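Local coordinates for protein lipid transferase CIDEC (PDB 4IKG) that transfers triacylglycerol between lipid droplets in white adipose tissue and promotes their fusion into a single large droplet, at residues 44-49 with 53-58; 19-24 with 34-39. All coordinates share one frame; numbering follows the deposited sequence.

Contact 1: 44-49 with 53-58; sequences FSLVLE and TIVETE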
# COMPACT_ATOMS: atom_id res chain seq x y z
N PHE A 44 7.63 3.98 -3.00
CA PHE A 44 7.85 5.28 -2.39
C PHE A 44 6.57 5.89 -1.84
O PHE A 44 6.61 6.73 -0.93
CB PHE A 44 8.50 6.24 -3.39
CG PHE A 44 8.88 7.58 -2.81
CD1 PHE A 44 8.26 8.74 -3.23
CD2 PHE A 44 9.86 7.66 -1.83
CE1 PHE A 44 8.61 9.97 -2.69
CE2 PHE A 44 10.21 8.89 -1.29
CZ PHE A 44 9.58 10.04 -1.72
N SER A 45 5.43 5.47 -2.37
CA SER A 45 4.15 6.04 -1.96
C SER A 45 3.05 4.99 -1.84
O SER A 45 2.97 4.07 -2.65
CB SER A 45 3.72 7.13 -2.94
OG SER A 45 2.52 7.76 -2.53
N LEU A 46 2.22 5.13 -0.82
CA LEU A 46 1.05 4.27 -0.67
C LEU A 46 -0.18 5.03 -1.15
O LEU A 46 -0.40 6.18 -0.77
CB LEU A 46 0.86 3.84 0.78
CG LEU A 46 -0.30 2.87 0.99
CD1 LEU A 46 -0.08 1.60 0.19
CD2 LEU A 46 -0.49 2.55 2.47
N VAL A 47 -0.98 4.38 -1.98
CA VAL A 47 -2.12 5.07 -2.59
C VAL A 47 -3.40 4.23 -2.47
O VAL A 47 -3.33 3.03 -2.23
CB VAL A 47 -1.82 5.43 -4.06
CG1 VAL A 47 -2.58 4.53 -5.03
CG2 VAL A 47 -2.11 6.89 -4.32
N LEU A 48 -4.55 4.87 -2.61
CA LEU A 48 -5.81 4.13 -2.64
C LEU A 48 -6.07 3.56 -4.04
O LEU A 48 -5.94 4.27 -5.03
CB LEU A 48 -6.98 5.02 -2.18
CG LEU A 48 -7.01 5.42 -0.71
CD1 LEU A 48 -8.34 6.08 -0.36
CD2 LEU A 48 -6.76 4.22 0.19
N GLU A 49 -6.43 2.28 -4.10
CA GLU A 49 -6.70 1.61 -5.37
C GLU A 49 -7.96 2.15 -6.03
O GLU A 49 -8.14 2.04 -7.24
CB GLU A 49 -6.82 0.09 -5.16
CG GLU A 49 -8.17 -0.53 -5.58
CD GLU A 49 -8.23 -0.91 -7.05
OE1 GLU A 49 -7.20 -1.38 -7.59
OE2 GLU A 49 -9.30 -0.74 -7.67
N THR A 53 -5.94 8.08 -4.18
CA THR A 53 -5.80 9.02 -3.07
C THR A 53 -4.54 8.69 -2.27
O THR A 53 -4.36 7.56 -1.81
CB THR A 53 -7.04 9.01 -2.15
OG1 THR A 53 -8.21 9.35 -2.91
CG2 THR A 53 -6.87 10.01 -1.01
N ILE A 54 -3.68 9.69 -2.10
CA ILE A 54 -2.39 9.48 -1.43
C ILE A 54 -2.51 9.29 0.08
O ILE A 54 -3.09 10.12 0.79
CB ILE A 54 -1.41 10.64 -1.73
CG1 ILE A 54 -1.08 10.70 -3.22
CG2 ILE A 54 -0.13 10.49 -0.91
CD1 ILE A 54 -0.29 11.92 -3.64
N VAL A 55 -1.95 8.18 0.57
CA VAL A 55 -1.88 7.91 2.00
C VAL A 55 -0.45 8.17 2.49
O VAL A 55 0.42 7.31 2.32
CB VAL A 55 -2.26 6.45 2.32
CG1 VAL A 55 -2.38 6.24 3.82
CG2 VAL A 55 -3.55 6.07 1.62
N GLU A 56 -0.22 9.34 3.07
CA GLU A 56 1.13 9.73 3.47
C GLU A 56 1.24 10.10 4.95
O GLU A 56 2.32 10.48 5.42
CB GLU A 56 1.65 10.87 2.60
CG GLU A 56 0.81 12.14 2.67
CD GLU A 56 1.43 13.29 1.90
OE1 GLU A 56 2.14 13.03 0.91
OE2 GLU A 56 1.20 14.46 2.28
N THR A 57 0.14 9.99 5.68
CA THR A 57 0.16 10.19 7.13
C THR A 57 -0.34 8.94 7.85
O THR A 57 -1.18 8.20 7.33
CB THR A 57 -0.66 11.42 7.56
OG1 THR A 57 -0.81 11.42 8.99
CG2 THR A 57 -2.03 11.40 6.92
N GLU A 58 0.18 8.71 9.05
CA GLU A 58 -0.13 7.51 9.81
C GLU A 58 -1.56 7.54 10.34
O GLU A 58 -2.20 6.50 10.50
CB GLU A 58 0.87 7.36 10.97
CG GLU A 58 1.28 5.92 11.26
CD GLU A 58 0.24 5.16 12.05
OE1 GLU A 58 0.00 3.98 11.73
OE2 GLU A 58 -0.34 5.74 12.99
O HOH W 1 2.70 7.42 1.34
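Two backbone hydrogen bonds join Leu46 to Val55 and Leu48 to Thr53 in a short beta hairpin of the ubiquitin-like CIDE-N domain. Val55 N donates to Leu46 O at 2.9 Å, with an angle of 160° at the hydrogen. Leu48 N donates to Thr53 O at 2.8 Å; this bond is more bent, at 147°. The bonds frame the non-hydrogen-bonded pair Val47 and Ile54. Toward residue 45 the strands separate, and a water enters. It accepts from Leu46 N and donates to Val55 O, so it bridges two backbone groups that do not bond directly. Thr53 O has a second, weaker partner: Val47 CA lies 3.4 Å from it in a CA-H...O contact.

The packing differs on the two faces. Val47 and Ile54 share one face, where Val47 CG2 touches Ile54 CG1 at 4.1 Å. Leu46 and Val55 lie on the other face. They turn to the core, where Phe61 touches both and Leu26, Leu29 and Leu30 of helix 26-36 cover Leu46. The hydroxyl of Thr53 is hydrogen-bonded to Asp51. Leu48 has CG beside its own backbone N (chi1 -69°), which lays its side chain alongside that of Thr53. CD1 then meets Thr53 CB at 3.7 Å. Leu48 CD2 reaches Val55 CG2 at 4.0 Å, and there the side chains of Leu48 and Val55 cross at about a right angle.

Contact 2: 19-24 with 34-39; sequences KGIMAH and QDILKL
Lys19 and Ile21 lie on an extended strand that faces the C-terminal end of a helix, across from Leu37 and Ile36. The CA atoms of Lys19 and Leu37 are 7.6 Å apart, and those of Ile21 and Ile36 are 8.1 Å apart. This spacing lets side chains fill the gap between the backbones. The helix ends at Ile36, and Leu37 is the first residue to leave helical geometry. Lys38 has positive phi, and the chain turns back so that Leu39 N bonds to Gln34 O at 2.8 Å.

The two isoleucines meet tip to tip. Ile21 CG2 touches Ile36 CD1 at 3.6 Å, and Ile21 CD1 touches Ile36 CG2 at 3.7 Å. The aliphatic chain of Lys19 packs on Ile36 alone of the two. Its CD rests 3.7 Å from Ile36 CG2. A bend at chi3 (-75°) then carries the ammonium toward the helix end, where NZ makes a weak hydrogen bond of 3.3 Å to Ile36 O. The positive charge may be favoured by the partial negative charge of the helix terminus. Nearer the backbone, Lys19 CB packs on Leu37 CD2 at 3.8 Å as the two side chains run antiparallel past one another.

Strand 18-22 is an outermost strand of the sheet and is hydrogen-bonded to strand 7-11. Ile21 also packs on Leu29 of the same helix, and Leu37 extends to Val10 of strand 7-11 and to Val17.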
# COMPACT_ATOMS: atom_id res chain seq x y z
N LYS A 19 -2.61 -8.97 -2.04
CA LYS A 19 -2.12 -9.71 -0.89
C LYS A 19 -2.45 -9.05 0.45
O LYS A 19 -2.46 -7.82 0.56
CB LYS A 19 -0.62 -9.94 -1.02
CG LYS A 19 -0.11 -11.19 -0.32
CD LYS A 19 1.30 -11.54 -0.76
CE LYS A 19 1.33 -12.15 -2.15
NZ LYS A 19 2.69 -12.63 -2.51
N GLY A 20 -2.71 -9.88 1.46
CA GLY A 20 -3.01 -9.39 2.79
C GLY A 20 -1.75 -9.26 3.63
O GLY A 20 -0.98 -10.22 3.77
N ILE A 21 -1.54 -8.07 4.18
CA ILE A 21 -0.34 -7.79 4.96
C ILE A 21 -0.69 -7.10 6.27
O ILE A 21 -1.38 -6.09 6.28
CB ILE A 21 0.63 -6.88 4.18
CG1 ILE A 21 1.00 -7.51 2.84
CG2 ILE A 21 1.87 -6.60 5.01
CD1 ILE A 21 1.80 -6.60 1.93
N MET A 22 -0.22 -7.67 7.38
CA MET A 22 -0.36 -7.00 8.66
C MET A 22 0.68 -5.89 8.77
O MET A 22 1.87 -6.13 8.58
CB MET A 22 -0.20 -8.01 9.81
CG MET A 22 -1.28 -9.08 9.83
SD MET A 22 -2.94 -8.37 9.84
CE MET A 22 -2.92 -7.47 11.39
N ALA A 23 0.22 -4.68 9.06
CA ALA A 23 1.12 -3.53 9.16
C ALA A 23 0.94 -2.76 10.47
O ALA A 23 -0.17 -2.38 10.83
CB ALA A 23 0.91 -2.60 7.98
N HIS A 24 2.04 -2.53 11.19
CA HIS A 24 1.97 -1.76 12.43
C HIS A 24 1.77 -0.27 12.14
O HIS A 24 1.10 0.43 12.90
CB HIS A 24 3.23 -1.95 13.26
CG HIS A 24 3.11 -3.00 14.32
ND1 HIS A 24 3.54 -4.30 14.13
CD2 HIS A 24 2.60 -2.95 15.57
CE1 HIS A 24 3.31 -5.00 15.23
NE2 HIS A 24 2.74 -4.20 16.12
N GLN A 34 7.71 -4.49 -0.23
CA GLN A 34 8.74 -4.76 -1.24
C GLN A 34 9.10 -6.24 -1.31
O GLN A 34 9.12 -6.83 -2.38
CB GLN A 34 10.00 -3.93 -0.99
CG GLN A 34 11.11 -4.17 -2.03
CD GLN A 34 12.44 -3.54 -1.64
OE1 GLN A 34 12.70 -3.27 -0.47
NE2 GLN A 34 13.28 -3.30 -2.64
N ASP A 35 9.39 -6.83 -0.15
CA ASP A 35 9.75 -8.24 -0.08
C ASP A 35 8.53 -9.16 -0.02
O ASP A 35 8.63 -10.35 -0.30
CB ASP A 35 10.68 -8.51 1.11
CG ASP A 35 12.13 -8.26 0.78
OD1 ASP A 35 12.53 -8.47 -0.39
OD2 ASP A 35 12.89 -7.85 1.69
N ILE A 36 7.37 -8.61 0.33
CA ILE A 36 6.15 -9.42 0.34
C ILE A 36 5.58 -9.62 -1.07
O ILE A 36 5.15 -10.72 -1.43
CB ILE A 36 5.09 -8.87 1.32
CG1 ILE A 36 5.57 -9.05 2.76
CG2 ILE A 36 3.76 -9.59 1.13
CD1 ILE A 36 4.50 -8.81 3.81
N LEU A 37 5.59 -8.55 -1.88
CA LEU A 37 5.01 -8.57 -3.23
C LEU A 37 6.02 -8.84 -4.34
O LEU A 37 5.70 -8.68 -5.52
CB LEU A 37 4.31 -7.24 -3.52
CG LEU A 37 2.93 -7.02 -2.91
CD1 LEU A 37 2.25 -5.82 -3.54
CD2 LEU A 37 2.09 -8.27 -3.08
N LYS A 38 7.23 -9.25 -3.97
CA LYS A 38 8.34 -9.42 -4.92
C LYS A 38 8.57 -8.16 -5.76
O LYS A 38 8.35 -8.17 -6.97
CB LYS A 38 8.11 -10.62 -5.85
CG LYS A 38 8.57 -11.97 -5.29
CD LYS A 38 8.56 -13.03 -6.39
CE LYS A 38 9.50 -14.18 -6.07
NZ LYS A 38 10.87 -13.70 -5.74
N LEU A 39 9.00 -7.08 -5.12
CA LEU A 39 9.23 -5.82 -5.82
C LEU A 39 10.72 -5.53 -6.06
O LEU A 39 11.53 -5.63 -5.14
CB LEU A 39 8.56 -4.66 -5.09
CG LEU A 39 7.03 -4.74 -5.16
CD1 LEU A 39 6.37 -3.56 -4.49
CD2 LEU A 39 6.58 -4.86 -6.61

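In the fold
The two contacts come one after the other along the chain: contact 2 closes at residue 39 and contact 1 opens at residue 44. Their centres are 15 Å apart, on opposite sides of the chain's centre. Both contacts reach one mixed sheet, with the strand order 18-22, 7-11, 69-73, 45-48, 54-55. Contact 2 is at one edge strand and contact 1 at the other. Helix 26-36 links them, packing on the sheet at both places. This is the beta-grasp arrangement of ubiquitin-like domains. Both lie within the CIDE-N domain, the part of the protein involved in the homodimerization needed for lipid exchange and transfer.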